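Local structure of hypothetical protein (Clostridium sporogenes ATCC 15579, 4QRK) at residues A[122-133]-A[145-156]; A[161-169]-A[200-208]. The protein is of unknown function but is a putative cell adhesion protein, built as a right-handed beta-helix. One frame throughout, in Å; residues are numbered along the deposited sequence.

Contact 1 (A[122-133]-A[145-156]); sequences NLKELNVGMGVG and NNVKVNIEGGVG. With CA (calcium ion), chain B.
N150 and N127 lie side by side on parallel strands 147-153 and 123-130, both amides on the face that also carries E125, K148 and E152. From CB outward, N150 keeps close to N127: its CB sits 3.2 Å from N127 OD1, its CG 3.5 Å from the same oxygen, and CG anti to the carbonyl carbon (chi1 -55°) swings the amide that way. ND2 then gives a hydrogen bond of 2.9 Å to N127 OD1, reaching it from above the carbonyl plane; the two amide planes are 22° apart. N127 in turn uses ND2 to bond E125 OE2 at 3.0 Å, almost straight at 163°, so the N127 amide is gripped at both ends. Further along the same face, E152 holds the calcium ion with both carboxylate oxygens, OE1 at 2.7 Å, and four waters bind it too. The other face is greasy: L126 CD2 meets V149 CG1 at 4.1 Å, and V128 packs on I151. Backbone bonds such as N150 N to L126 O, 2.8 Å, hold the register. N150, N127 and E125 thus form a short relay, across the strands and then along one, while the E152 carboxylate, with E209 beside it, probably helps to draw the calcium ion.

Contact 2 (A[161-169]-A[200-208]); sequences YLPKSIGVK and SKNSIEVNI
S200 meets G167 because a chi1 of 60° sets its OG between its own backbone N and carbonyl carbon, turned to the 161-169 segment. I204, with chi1 -40° and CG1 anti to the carbonyl carbon, sends its long branch across to P163 and I166. The serine hydroxyl works both ways: it receives the backbone N-H of G167, N to OG 2.8 Å, and donates to N202 O, with OG 2.6 Å from that oxygen. It therefore ties the start of strand 167-169 to the turn that leads into strand 203-208. From there regular parallel pairing takes over, with I204 N bonded to G167 O, K169 N to I204 O, and V206 N to K169 O at 2.8 Å. In the right-handed beta-helix this is a corner: the chain leaves one sheet at L162, bends through P163 to I166, and enters the opposing sheet at G167. Hydrophobic side chains fill the inside of that bend. I204 CD1 touches P163 CD at 3.5 Å, and its CG1 lies 3.7 Å from I166 CD1, the two isoleucines crossing at about a right angle. From the sheet of strand 157-162, L162 CD2 comes within 4.1 Å of V206 CG2. On the side of the strand away from 203-208, N194 accepts from V168 N and donates to I166 O, holding the backbone where the bend runs into the strand. On the opposite face of strand 167-169, K169 and E205 run side by side. E205 OE1 lies 3.8 Å from K169 CB, while K169 NZ stays 5.4 Å from that same oxygen, so any attraction between the charges acts at a distance; the other carboxylate oxygen, OE2, is hydrogen-bonded to Y197 OH.

Overall arrangement
Contact 1 closes before contact 2 opens along the chain, and their centres lie 14 Å apart. Both use the same mixed sheet, in which strands 123-130, 147-153, 203-210 and 167-174 follow one another in that order, all parallel. Strands 147-153 and 203-210 are direct neighbours, so 145-156 and 200-208 join the two contacts, probably through backbone bonds between N207 and both V149 and I151. Contact 2 also reaches the second sheet through strand 157-162. The late strand 203-210 is thus inserted between the coils carrying 147-153 and 167-174, which builds the end of the chain into the beta-helix stack.

Contact 1 (A[122-133]-A[145-156])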
ATOM      1  N   ASN A 122      -9.189  -9.027   0.286  1.00 22.74           N
ATOM      2  CA  ASN A 122     -10.315  -8.685   1.144  1.00 27.00           C
ATOM      3  C   ASN A 122      -9.901  -7.532   2.041  1.00 30.75           C
ATOM      4  O   ASN A 122      -9.708  -7.680   3.239  1.00 28.51           O
ATOM      5  CB  ASN A 122     -10.698  -9.892   1.986  1.00 27.49           C
ATOM      6  CG  ASN A 122     -12.017  -9.715   2.745  1.00 29.15           C
ATOM      7  OD1 ASN A 122     -12.714  -8.719   2.602  1.00 31.97           O
ATOM      8  ND2 ASN A 122     -12.343 -10.700   3.566  1.00 30.68           N
ATOM      9  N   LEU A 123      -9.733  -6.371   1.428  1.00 32.47           N
ATOM     10  CA  LEU A 123      -9.116  -5.240   2.081  1.00 22.27           C
ATOM     11  C   LEU A 123     -10.091  -4.523   3.008  1.00 26.99           C
ATOM     12  O   LEU A 123     -11.230  -4.252   2.627  1.00 28.63           O
ATOM     13  CB  LEU A 123      -8.603  -4.294   1.008  1.00 26.71           C
ATOM     14  CG  LEU A 123      -7.795  -3.097   1.460  1.00 29.26           C
ATOM     15  CD1 LEU A 123      -6.524  -3.566   2.152  1.00 29.22           C
ATOM     16  CD2 LEU A 123      -7.511  -2.171   0.243  1.00 26.51           C
ATOM     17  N   LYS A 124      -9.635  -4.171   4.211  1.00 26.37           N
ATOM     18  CA  LYS A 124     -10.451  -3.342   5.116  1.00 30.99           C
ATOM     19  C   LYS A 124      -9.844  -1.943   5.265  1.00 27.98           C
ATOM     20  O   LYS A 124     -10.545  -0.947   5.313  1.00 26.33           O
ATOM     21  CB  LYS A 124     -10.555  -3.953   6.517  1.00 34.68           C
ATOM     22  CG  LYS A 124     -10.992  -5.407   6.561  1.00 49.24           C
ATOM     23  CD  LYS A 124     -12.405  -5.634   6.044  1.00 61.98           C
ATOM     24  CE  LYS A 124     -12.509  -7.019   5.412  1.00 72.66           C
ATOM     25  NZ  LYS A 124     -13.896  -7.540   5.259  1.00 77.19           N
ATOM     26  N   GLU A 125      -8.536  -1.870   5.405  1.00 30.83           N
ATOM     27  CA  GLU A 125      -7.945  -0.573   5.630  1.00 30.73           C
ATOM     28  C   GLU A 125      -6.556  -0.565   5.081  1.00 27.50           C
ATOM     29  O   GLU A 125      -5.864  -1.583   5.126  1.00 24.90           O
ATOM     30  CB  GLU A 125      -7.966  -0.199   7.126  1.00 30.86           C
ATOM     31  CG  GLU A 125      -7.384   1.183   7.387  1.00 37.42           C
ATOM     32  CD  GLU A 125      -7.767   1.742   8.759  1.00 52.51           C
ATOM     33  OE1 GLU A 125      -8.513   1.047   9.485  1.00 53.51           O
ATOM     34  OE2 GLU A 125      -7.313   2.868   9.096  1.00 48.57           O
ATOM     35  N   LEU A 126      -6.172   0.583   4.536  1.00 24.54           N
ATOM     36  CA  LEU A 126      -4.832   0.799   4.018  1.00 26.37           C
ATOM     37  C   LEU A 126      -4.368   2.163   4.460  1.00 20.78           C
ATOM     38  O   LEU A 126      -5.095   3.138   4.294  1.00 23.04           O
ATOM     39  CB  LEU A 126      -4.837   0.782   2.511  1.00 25.55           C
ATOM     40  CG  LEU A 126      -3.503   1.081   1.823  1.00 29.75           C
ATOM     41  CD1 LEU A 126      -2.477  -0.020   2.084  1.00 27.31           C
ATOM     42  CD2 LEU A 126      -3.716   1.266   0.315  1.00 35.00           C
ATOM     43  N   ASN A 127      -3.199   2.197   5.088  1.00 25.91           N
ATOM     44  CA  ASN A 127      -2.522   3.420   5.458  1.00 23.65           C
ATOM     45  C   ASN A 127      -1.128   3.407   4.879  1.00 27.09           C
ATOM     46  O   ASN A 127      -0.341   2.489   5.156  1.00 29.57           O
ATOM     47  CB  ASN A 127      -2.427   3.551   6.986  1.00 24.31           C
ATOM     48  CG  ASN A 127      -3.751   3.920   7.596  1.00 35.87           C
ATOM     49  OD1 ASN A 127      -4.151   5.083   7.568  1.00 33.13           O
ATOM     50  ND2 ASN A 127      -4.476   2.923   8.079  1.00 34.98           N
ATOM     51  N   VAL A 128      -0.814   4.421   4.082  1.00 23.05           N
ATOM     52  CA  VAL A 128       0.499   4.512   3.436  1.00 20.48           C
ATOM     53  C   VAL A 128       1.121   5.840   3.748  1.00 29.56           C
ATOM     54  O   VAL A 128       0.485   6.866   3.523  1.00 27.92           O
ATOM     55  CB  VAL A 128       0.341   4.441   1.897  1.00 34.43           C
ATOM     56  CG1 VAL A 128       1.656   4.631   1.201  1.00 36.52           C
ATOM     57  CG2 VAL A 128      -0.227   3.101   1.494  1.00 30.57           C
ATOM     58  N   GLY A 129       2.347   5.841   4.270  1.00 22.94           N
ATOM     59  CA  GLY A 129       3.168   7.042   4.246  1.00 24.17           C
ATOM     60  C   GLY A 129       4.383   6.869   3.340  1.00 31.32           C
ATOM     61  O   GLY A 129       5.060   5.851   3.411  1.00 29.11           O
HETATM   62  N   MSE A 130       4.681   7.888   2.528  1.00 29.56           N
HETATM   63  CA  MSE A 130       5.843   7.855   1.648  0.50 29.09           C
HETATM   64  C   MSE A 130       6.586   9.181   1.802  1.00 29.96           C
HETATM   65  O   MSE A 130       5.988  10.247   1.913  1.00 32.71           O
HETATM   66  CB  MSE A 130       5.420   7.570   0.200  0.50 27.83           C
HETATM   67  CG  MSE A 130       6.454   7.836  -0.919  0.50 32.93           C
HETATM   68 SE   MSE A 130       7.995   6.637  -0.999  0.38 22.18          SE
HETATM   69  CE  MSE A 130       7.112   5.002  -1.530  0.50 27.92           C
ATOM     70  N   GLY A 131       7.914   9.091   1.896  1.00 23.18           N
ATOM     71  CA  GLY A 131       8.752  10.284   2.038  1.00 21.09           C
ATOM     72  C   GLY A 131       9.024  10.924   0.674  1.00 25.95           C
ATOM     73  O   GLY A 131       8.489  11.987   0.341  1.00 25.25           O
ATOM     74  N   VAL A 132       9.859  10.250  -0.120  1.00 28.36           N
ATOM     75  CA  VAL A 132      10.217  10.691  -1.465  1.00 24.10           C
ATOM     76  C   VAL A 132      10.056   9.495  -2.390  1.00 27.97           C
ATOM     77  O   VAL A 132      10.809   8.525  -2.291  1.00 25.69           O
ATOM     78  CB  VAL A 132      11.676  11.171  -1.566  1.00 22.45           C
ATOM     79  CG1 VAL A 132      12.037  11.544  -3.024  1.00 29.62           C
ATOM     80  CG2 VAL A 132      11.933  12.340  -0.627  1.00 24.23           C
ATOM     81  N   GLY A 133       9.098   9.538  -3.302  1.00 28.15           N
ATOM     82  CA  GLY A 133       8.989   8.437  -4.246  1.00 26.45           C
ATOM     83  C   GLY A 133       7.639   8.371  -4.894  1.00 26.91           C
ATOM     84  O   GLY A 133       6.920   9.347  -4.948  1.00 28.42           O
ATOM     85  N   ASN A 145     -17.254  -4.845   1.901  1.00 40.35           N
ATOM     86  CA  ASN A 145     -17.459  -4.094   3.113  1.00 43.38           C
ATOM     87  C   ASN A 145     -16.902  -2.719   2.828  1.00 39.82           C
ATOM     88  O   ASN A 145     -16.305  -2.493   1.764  1.00 37.48           O
ATOM     89  CB  ASN A 145     -16.658  -4.747   4.202  1.00 58.83           C
ATOM     90  CG  ASN A 145     -15.346  -5.230   3.685  1.00 66.60           C
ATOM     91  OD1 ASN A 145     -15.158  -6.427   3.452  1.00 70.00           O
ATOM     92  ND2 ASN A 145     -14.430  -4.293   3.437  1.00 63.18           N
ATOM     93  N   ASN A 146     -17.102  -1.794   3.750  1.00 31.14           N
ATOM     94  CA  ASN A 146     -16.509  -0.484   3.619  1.00 34.20           C
ATOM     95  C   ASN A 146     -15.007  -0.564   3.744  1.00 35.70           C
ATOM     96  O   ASN A 146     -14.492  -1.415   4.455  1.00 36.53           O
ATOM     97  CB  ASN A 146     -17.060   0.430   4.682  1.00 38.59           C
ATOM     98  CG  ASN A 146     -18.534   0.656   4.508  1.00 47.99           C
ATOM     99  OD1 ASN A 146     -19.023   0.833   3.382  1.00 39.56           O
ATOM    100  ND2 ASN A 146     -19.263   0.618   5.606  1.00 55.76           N
ATOM    101  N   VAL A 147     -14.316   0.330   3.054  1.00 26.12           N
ATOM    102  CA  VAL A 147     -12.850   0.336   3.053  1.00 27.83           C
ATOM    103  C   VAL A 147     -12.390   1.760   3.315  1.00 28.04           C
ATOM    104  O   VAL A 147     -12.969   2.716   2.799  1.00 29.05           O
ATOM    105  CB  VAL A 147     -12.291  -0.142   1.704  1.00 26.02           C
ATOM    106  CG1 VAL A 147     -10.727  -0.241   1.731  1.00 26.67           C
ATOM    107  CG2 VAL A 147     -12.881  -1.434   1.307  1.00 31.37           C
ATOM    108  N   LYS A 148     -11.335   1.888   4.111  1.00 23.55           N
ATOM    109  CA  LYS A 148     -10.747   3.163   4.468  1.00 28.51           C
ATOM    110  C   LYS A 148      -9.334   3.180   3.902  1.00 30.32           C
ATOM    111  O   LYS A 148      -8.565   2.274   4.157  1.00 26.09           O
ATOM    112  CB  LYS A 148     -10.732   3.278   6.000  1.00 36.10           C
ATOM    113  CG  LYS A 148     -10.483   4.645   6.533  1.00 49.99           C
ATOM    114  CD  LYS A 148     -11.661   5.126   7.383  1.00 71.11           C
ATOM    115  CE  LYS A 148     -11.604   6.644   7.667  1.00 74.70           C
ATOM    116  NZ  LYS A 148     -11.933   7.507   6.469  1.00 69.72           N
ATOM    117  N   VAL A 149      -9.009   4.193   3.109  1.00 26.01           N
ATOM    118  CA  VAL A 149      -7.679   4.344   2.545  1.00 27.18           C
ATOM    119  C   VAL A 149      -7.112   5.707   2.871  1.00 30.53           C
ATOM    120  O   VAL A 149      -7.725   6.725   2.570  1.00 25.28           O
ATOM    121  CB  VAL A 149      -7.688   4.156   1.022  1.00 27.85           C
ATOM    122  CG1 VAL A 149      -6.304   4.389   0.423  1.00 27.79           C
ATOM    123  CG2 VAL A 149      -8.182   2.766   0.671  1.00 33.10           C
ATOM    124  N   ASN A 150      -5.934   5.721   3.480  1.00 23.73           N
ATOM    125  CA  ASN A 150      -5.236   6.978   3.790  1.00 24.91           C
ATOM    126  C   ASN A 150      -3.847   6.965   3.174  1.00 30.18           C
ATOM    127  O   ASN A 150      -3.054   6.064   3.456  1.00 26.33           O
ATOM    128  CB  ASN A 150      -5.134   7.189   5.309  1.00 23.08           C
ATOM    129  CG  ASN A 150      -6.516   7.135   6.003  1.00 46.79           C
ATOM    130  OD1 ASN A 150      -7.349   8.014   5.793  1.00 49.28           O
ATOM    131  ND2 ASN A 150      -6.766   6.083   6.793  1.00 52.57           N
ATOM    132  N   ILE A 151      -3.549   7.964   2.337  1.00 28.39           N
ATOM    133  CA  ILE A 151      -2.231   8.018   1.676  1.00 25.20           C
ATOM    134  C   ILE A 151      -1.595   9.382   1.908  1.00 24.90           C
ATOM    135  O   ILE A 151      -2.195  10.412   1.666  1.00 27.65           O
ATOM    136  CB  ILE A 151      -2.354   7.772   0.146  1.00 32.15           C
ATOM    137  CG1 ILE A 151      -2.959   6.398  -0.138  1.00 27.81           C
ATOM    138  CG2 ILE A 151      -1.010   7.816  -0.487  1.00 27.07           C
ATOM    139  CD1 ILE A 151      -3.507   6.238  -1.508  1.00 33.99           C
ATOM    140  N   GLU A 152      -0.374   9.378   2.402  1.00 27.21           N
ATOM    141  CA  GLU A 152       0.304  10.630   2.680  1.00 26.35           C
ATOM    142  C   GLU A 152       1.739  10.567   2.129  1.00 31.50           C
ATOM    143  O   GLU A 152       2.521   9.685   2.503  1.00 35.05           O
ATOM    144  CB  GLU A 152       0.248  10.891   4.188  1.00 27.61           C
ATOM    145  CG  GLU A 152       0.831  12.223   4.582  1.00 49.59           C
ATOM    146  CD  GLU A 152       0.743  12.490   6.070  1.00 52.94           C
ATOM    147  OE1 GLU A 152       0.450  11.534   6.838  1.00 66.01           O
ATOM    148  OE2 GLU A 152       0.969  13.666   6.456  1.00 54.66           O
ATOM    149  N   GLY A 153       2.059  11.497   1.227  1.00 26.14           N
ATOM    150  CA  GLY A 153       3.330  11.533   0.540  1.00 26.45           C
ATOM    151  C   GLY A 153       4.011  12.866   0.769  1.00 27.83           C
ATOM    152  O   GLY A 153       3.361  13.891   0.928  1.00 33.29           O
ATOM    153  N   GLY A 154       5.329  12.840   0.809  1.00 23.30           N
ATOM    154  CA  GLY A 154       6.114  14.039   0.973  1.00 22.73           C
ATOM    155  C   GLY A 154       6.341  14.649  -0.391  1.00 26.69           C
ATOM    156  O   GLY A 154       5.704  15.622  -0.761  1.00 25.59           O
ATOM    157  N   VAL A 155       7.272  14.064  -1.128  1.00 23.95           N
ATOM    158  CA  VAL A 155       7.571  14.514  -2.471  1.00 22.28           C
ATOM    159  C   VAL A 155       7.401  13.312  -3.408  1.00 26.67           C
ATOM    160  O   VAL A 155       7.992  12.228  -3.216  1.00 24.03           O
ATOM    161  CB  VAL A 155       9.027  15.078  -2.581  1.00 25.56           C
ATOM    162  CG1 VAL A 155       9.393  15.371  -4.041  1.00 28.71           C
ATOM    163  CG2 VAL A 155       9.174  16.308  -1.739  1.00 26.58           C
ATOM    164  N   GLY A 156       6.608  13.492  -4.446  1.00 25.86           N
ATOM    165  CA  GLY A 156       6.428  12.434  -5.414  1.00 24.24           C
ATOM    166  C   GLY A 156       4.993  12.348  -5.869  1.00 36.39           C
ATOM    167  O   GLY A 156       4.150  13.153  -5.501  1.00 43.70           O
TER
HETATM  168 CA    CA B 300       0.514  12.908   9.210  1.00 71.15          CA
HETATM  169  O   HOH W   1     -12.761  -0.163   6.883  1.00 53.23           O
HETATM  170  O   HOH W   2       1.713  13.701  11.319  1.00 58.88           O
HETATM  171  O   HOH W   3      -1.648  12.269   9.869  1.00 62.39           O
HETATM  172  O   HOH W   4      -1.653  14.027   7.956  1.00 51.18           O
HETATM  173  O   HOH W   5       0.929  15.466   9.100  1.00 46.53           O

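Contact 2 (A[161-169]-A[200-208])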
ATOM      1  N   TYR A 161      -6.095   3.501  -8.596  1.00 25.73           N
ATOM      2  CA  TYR A 161      -7.188   2.969  -9.405  1.00 29.98           C
ATOM      3  C   TYR A 161      -8.316   2.496  -8.499  1.00 32.31           C
ATOM      4  O   TYR A 161      -8.103   1.709  -7.602  1.00 28.33           O
ATOM      5  CB  TYR A 161      -6.718   1.818 -10.319  1.00 30.40           C
ATOM      6  CG  TYR A 161      -5.594   2.243 -11.258  1.00 28.68           C
ATOM      7  CD1 TYR A 161      -5.861   2.821 -12.485  1.00 37.50           C
ATOM      8  CD2 TYR A 161      -4.255   2.068 -10.883  1.00 34.85           C
ATOM      9  CE1 TYR A 161      -4.812   3.230 -13.322  1.00 40.45           C
ATOM     10  CE2 TYR A 161      -3.217   2.479 -11.691  1.00 39.73           C
ATOM     11  CZ  TYR A 161      -3.499   3.052 -12.901  1.00 47.25           C
ATOM     12  OH  TYR A 161      -2.439   3.431 -13.660  1.00 55.21           O
ATOM     13  N   LEU A 162      -9.524   2.966  -8.778  1.00 28.56           N
ATOM     14  CA  LEU A 162     -10.683   2.742  -7.923  1.00 28.48           C
ATOM     15  C   LEU A 162     -11.800   2.055  -8.708  1.00 31.73           C
ATOM     16  O   LEU A 162     -11.856   2.122  -9.928  1.00 30.70           O
ATOM     17  CB  LEU A 162     -11.150   4.093  -7.355  1.00 31.12           C
ATOM     18  CG  LEU A 162     -10.106   4.641  -6.385  1.00 33.36           C
ATOM     19  CD1 LEU A 162     -10.145   6.135  -6.248  1.00 37.32           C
ATOM     20  CD2 LEU A 162     -10.245   4.000  -5.053  1.00 30.58           C
ATOM     21  N   PRO A 163     -12.685   1.358  -8.004  1.00 28.83           N
ATOM     22  CA  PRO A 163     -13.696   0.574  -8.713  1.00 33.50           C
ATOM     23  C   PRO A 163     -14.797   1.469  -9.255  1.00 33.37           C
ATOM     24  O   PRO A 163     -15.012   2.555  -8.725  1.00 35.48           O
ATOM     25  CB  PRO A 163     -14.243  -0.353  -7.617  1.00 34.76           C
ATOM     26  CG  PRO A 163     -13.999   0.367  -6.351  1.00 30.92           C
ATOM     27  CD  PRO A 163     -12.828   1.281  -6.542  1.00 30.35           C
ATOM     28  N   LYS A 164     -15.469   1.028 -10.306  1.00 35.44           N
ATOM     29  CA  LYS A 164     -16.650   1.719 -10.827  1.00 35.02           C
ATOM     30  C   LYS A 164     -17.902   1.223 -10.108  1.00 37.13           C
ATOM     31  O   LYS A 164     -18.825   1.979  -9.895  1.00 43.49           O
ATOM     32  CB  LYS A 164     -16.786   1.455 -12.333  1.00 43.11           C
ATOM     33  CG  LYS A 164     -15.694   2.127 -13.166  1.00 58.78           C
ATOM     34  CD  LYS A 164     -15.760   1.747 -14.632  1.00 63.34           C
ATOM     35  CE  LYS A 164     -14.913   2.675 -15.482  1.00 70.20           C
ATOM     36  NZ  LYS A 164     -14.452   1.990 -16.719  1.00 79.32           N
ATOM     37  N   SER A 165     -17.877  -0.036  -9.680  1.00 41.37           N
ATOM     38  CA  SER A 165     -19.059  -0.742  -9.170  1.00 47.52           C
ATOM     39  C   SER A 165     -19.490  -0.391  -7.752  1.00 46.45           C
ATOM     40  O   SER A 165     -20.617  -0.625  -7.395  1.00 47.09           O
ATOM     41  CB  SER A 165     -18.799  -2.241  -9.190  1.00 44.63           C
ATOM     42  OG  SER A 165     -17.618  -2.554  -8.465  1.00 46.43           O
ATOM     43  N   ILE A 166     -18.584   0.115  -6.931  1.00 38.53           N
ATOM     44  CA  ILE A 166     -18.951   0.543  -5.599  1.00 32.82           C
ATOM     45  C   ILE A 166     -18.617   2.010  -5.418  1.00 28.40           C
ATOM     46  O   ILE A 166     -17.797   2.586  -6.139  1.00 31.44           O
ATOM     47  CB  ILE A 166     -18.324  -0.344  -4.516  1.00 42.45           C
ATOM     48  CG1 ILE A 166     -16.847  -0.082  -4.344  1.00 39.58           C
ATOM     49  CG2 ILE A 166     -18.534  -1.829  -4.868  1.00 41.81           C
ATOM     50  CD1 ILE A 166     -16.315  -0.719  -3.091  1.00 48.45           C
ATOM     51  N   GLY A 167     -19.278   2.632  -4.450  1.00 28.66           N
ATOM     52  CA  GLY A 167     -19.102   4.051  -4.216  1.00 27.43           C
ATOM     53  C   GLY A 167     -17.729   4.387  -3.698  1.00 27.04           C
ATOM     54  O   GLY A 167     -17.164   3.707  -2.838  1.00 28.96           O
ATOM     55  N   VAL A 168     -17.192   5.464  -4.241  1.00 28.31           N
ATOM     56  CA  VAL A 168     -15.908   6.005  -3.855  1.00 25.58           C
ATOM     57  C   VAL A 168     -16.000   7.519  -3.612  1.00 27.59           C
ATOM     58  O   VAL A 168     -16.615   8.275  -4.393  1.00 29.61           O
ATOM     59  CB  VAL A 168     -14.861   5.718  -4.980  1.00 32.88           C
ATOM     60  CG1 VAL A 168     -13.542   6.291  -4.643  1.00 46.21           C
ATOM     61  CG2 VAL A 168     -14.716   4.243  -5.196  1.00 32.90           C
ATOM     62  N   LYS A 169     -15.419   7.949  -2.500  1.00 25.75           N
ATOM     63  CA  LYS A 169     -15.230   9.363  -2.226  1.00 28.41           C
ATOM     64  C   LYS A 169     -13.796   9.589  -1.853  1.00 29.22           C
ATOM     65  O   LYS A 169     -13.275   8.891  -0.984  1.00 31.83           O
ATOM     66  CB  LYS A 169     -16.161   9.809  -1.093  1.00 29.52           C
ATOM     67  CG  LYS A 169     -16.087  11.274  -0.718  1.00 43.68           C
ATOM     68  CD  LYS A 169     -17.211  11.556   0.270  1.00 56.76           C
ATOM     69  CE  LYS A 169     -17.321  12.987   0.725  1.00 66.66           C
ATOM     70  NZ  LYS A 169     -18.648  13.193   1.421  1.00 66.19           N
ATOM     71  N   SER A 200     -24.341   2.572  -3.458  1.00 35.76           N
ATOM     72  CA  SER A 200     -23.950   1.221  -3.050  1.00 35.88           C
ATOM     73  C   SER A 200     -23.931   1.094  -1.531  1.00 38.02           C
ATOM     74  O   SER A 200     -23.663   2.063  -0.810  1.00 39.97           O
ATOM     75  CB  SER A 200     -22.576   0.864  -3.639  1.00 39.53           C
ATOM     76  OG  SER A 200     -21.610   1.781  -3.165  1.00 37.94           O
ATOM     77  N   LYS A 201     -24.218  -0.100  -1.040  1.00 42.99           N
ATOM     78  CA  LYS A 201     -24.156  -0.350   0.403  1.00 50.90           C
ATOM     79  C   LYS A 201     -22.731  -0.104   0.914  1.00 39.30           C
ATOM     80  O   LYS A 201     -22.532   0.503   1.958  1.00 49.61           O
ATOM     81  CB  LYS A 201     -24.586  -1.798   0.717  1.00 53.95           C
ATOM     82  CG  LYS A 201     -24.587  -2.140   2.215  1.00 71.50           C
ATOM     83  CD  LYS A 201     -24.854  -3.621   2.503  1.00 82.09           C
ATOM     84  CE  LYS A 201     -23.652  -4.491   2.150  1.00 93.46           C
ATOM     85  NZ  LYS A 201     -23.865  -5.932   2.460  1.00 98.82           N
ATOM     86  N   ASN A 202     -21.753  -0.607   0.160  1.00 42.40           N
ATOM     87  CA  ASN A 202     -20.328  -0.496   0.496  1.00 46.60           C
ATOM     88  C   ASN A 202     -19.620   0.662  -0.198  1.00 40.80           C
ATOM     89  O   ASN A 202     -19.936   1.021  -1.343  1.00 34.74           O
ATOM     90  CB  ASN A 202     -19.600  -1.771   0.081  1.00 45.87           C
ATOM     91  CG  ASN A 202     -20.198  -3.015   0.714  1.00 53.70           C
ATOM     92  OD1 ASN A 202     -20.425  -4.028   0.037  1.00 56.22           O
ATOM     93  ND2 ASN A 202     -20.457  -2.946   2.013  1.00 48.37           N
ATOM     94  N   SER A 203     -18.637   1.237   0.483  1.00 32.33           N
ATOM     95  CA  SER A 203     -17.903   2.346  -0.109  1.00 34.71           C
ATOM     96  C   SER A 203     -16.424   2.362   0.269  1.00 34.87           C
ATOM     97  O   SER A 203     -16.038   1.783   1.283  1.00 30.16           O
ATOM     98  CB  SER A 203     -18.567   3.666   0.304  1.00 37.96           C
ATOM     99  OG  SER A 203     -18.214   3.950   1.636  1.00 46.80           O
ATOM    100  N   ILE A 204     -15.612   3.016  -0.565  1.00 28.12           N
ATOM    101  CA  ILE A 204     -14.220   3.318  -0.243  1.00 26.38           C
ATOM    102  C   ILE A 204     -14.087   4.804   0.037  1.00 24.69           C
ATOM    103  O   ILE A 204     -14.451   5.645  -0.798  1.00 29.54           O
ATOM    104  CB  ILE A 204     -13.229   2.951  -1.382  1.00 31.04           C
ATOM    105  CG1 ILE A 204     -13.632   1.641  -2.016  1.00 29.83           C
ATOM    106  CG2 ILE A 204     -11.799   2.917  -0.807  1.00 30.18           C
ATOM    107  CD1 ILE A 204     -12.626   1.037  -3.056  1.00 35.39           C
ATOM    108  N   GLU A 205     -13.613   5.125   1.239  1.00 29.15           N
ATOM    109  CA  GLU A 205     -13.366   6.507   1.635  1.00 30.56           C
ATOM    110  C   GLU A 205     -11.869   6.663   1.508  1.00 30.50           C
ATOM    111  O   GLU A 205     -11.122   5.922   2.135  1.00 31.67           O
ATOM    112  CB  GLU A 205     -13.780   6.773   3.091  1.00 29.73           C
ATOM    113  CG  GLU A 205     -15.315   6.628   3.373  1.00 44.47           C
ATOM    114  CD  GLU A 205     -16.148   7.804   2.929  1.00 54.01           C
ATOM    115  OE1 GLU A 205     -15.577   8.863   2.570  1.00 65.94           O
ATOM    116  OE2 GLU A 205     -17.395   7.672   2.953  1.00 54.25           O
ATOM    117  N   VAL A 206     -11.431   7.605   0.690  1.00 30.32           N
ATOM    118  CA  VAL A 206     -10.001   7.760   0.419  1.00 24.30           C
ATOM    119  C   VAL A 206      -9.552   9.164   0.776  1.00 27.80           C
ATOM    120  O   VAL A 206     -10.132  10.145   0.315  1.00 33.52           O
ATOM    121  CB  VAL A 206      -9.694   7.464  -1.076  1.00 30.67           C
ATOM    122  CG1 VAL A 206      -8.223   7.488  -1.319  1.00 25.54           C
ATOM    123  CG2 VAL A 206     -10.229   6.108  -1.489  1.00 28.68           C
ATOM    124  N   ASN A 207      -8.553   9.264   1.639  1.00 26.57           N
ATOM    125  CA  ASN A 207      -7.866  10.514   1.880  0.50 26.65           C
ATOM    126  C   ASN A 207      -6.453  10.438   1.296  1.00 27.43           C
ATOM    127  O   ASN A 207      -5.715   9.510   1.610  1.00 24.46           O
ATOM    128  CB  ASN A 207      -7.869  10.800   3.379  0.50 30.14           C
ATOM    129  CG  ASN A 207      -9.257  11.132   3.895  0.50 38.50           C
ATOM    130  OD1 ASN A 207     -10.040  10.250   4.254  0.50 47.44           O
ATOM    131  ND2 ASN A 207      -9.576  12.413   3.906  0.50 30.34           N
ATOM    132  N   ILE A 208      -6.103  11.387   0.426  1.00 26.78           N
ATOM    133  CA  ILE A 208      -4.764  11.407  -0.192  1.00 24.38           C
ATOM    134  C   ILE A 208      -4.182  12.785  -0.002  1.00 28.22           C
ATOM    135  O   ILE A 208      -4.842  13.784  -0.297  1.00 26.02           O
ATOM    136  CB  ILE A 208      -4.771  11.167  -1.721  1.00 28.00           C
ATOM    137  CG1 ILE A 208      -5.565   9.918  -2.080  1.00 33.01           C
ATOM    138  CG2 ILE A 208      -3.306  10.963  -2.233  1.00 29.00           C
ATOM    139  CD1 ILE A 208      -5.670   9.651  -3.572  1.00 33.35           C
TER
HETATM  140  O   HOH W   6     -13.176  10.500   1.811  0.50 26.35           O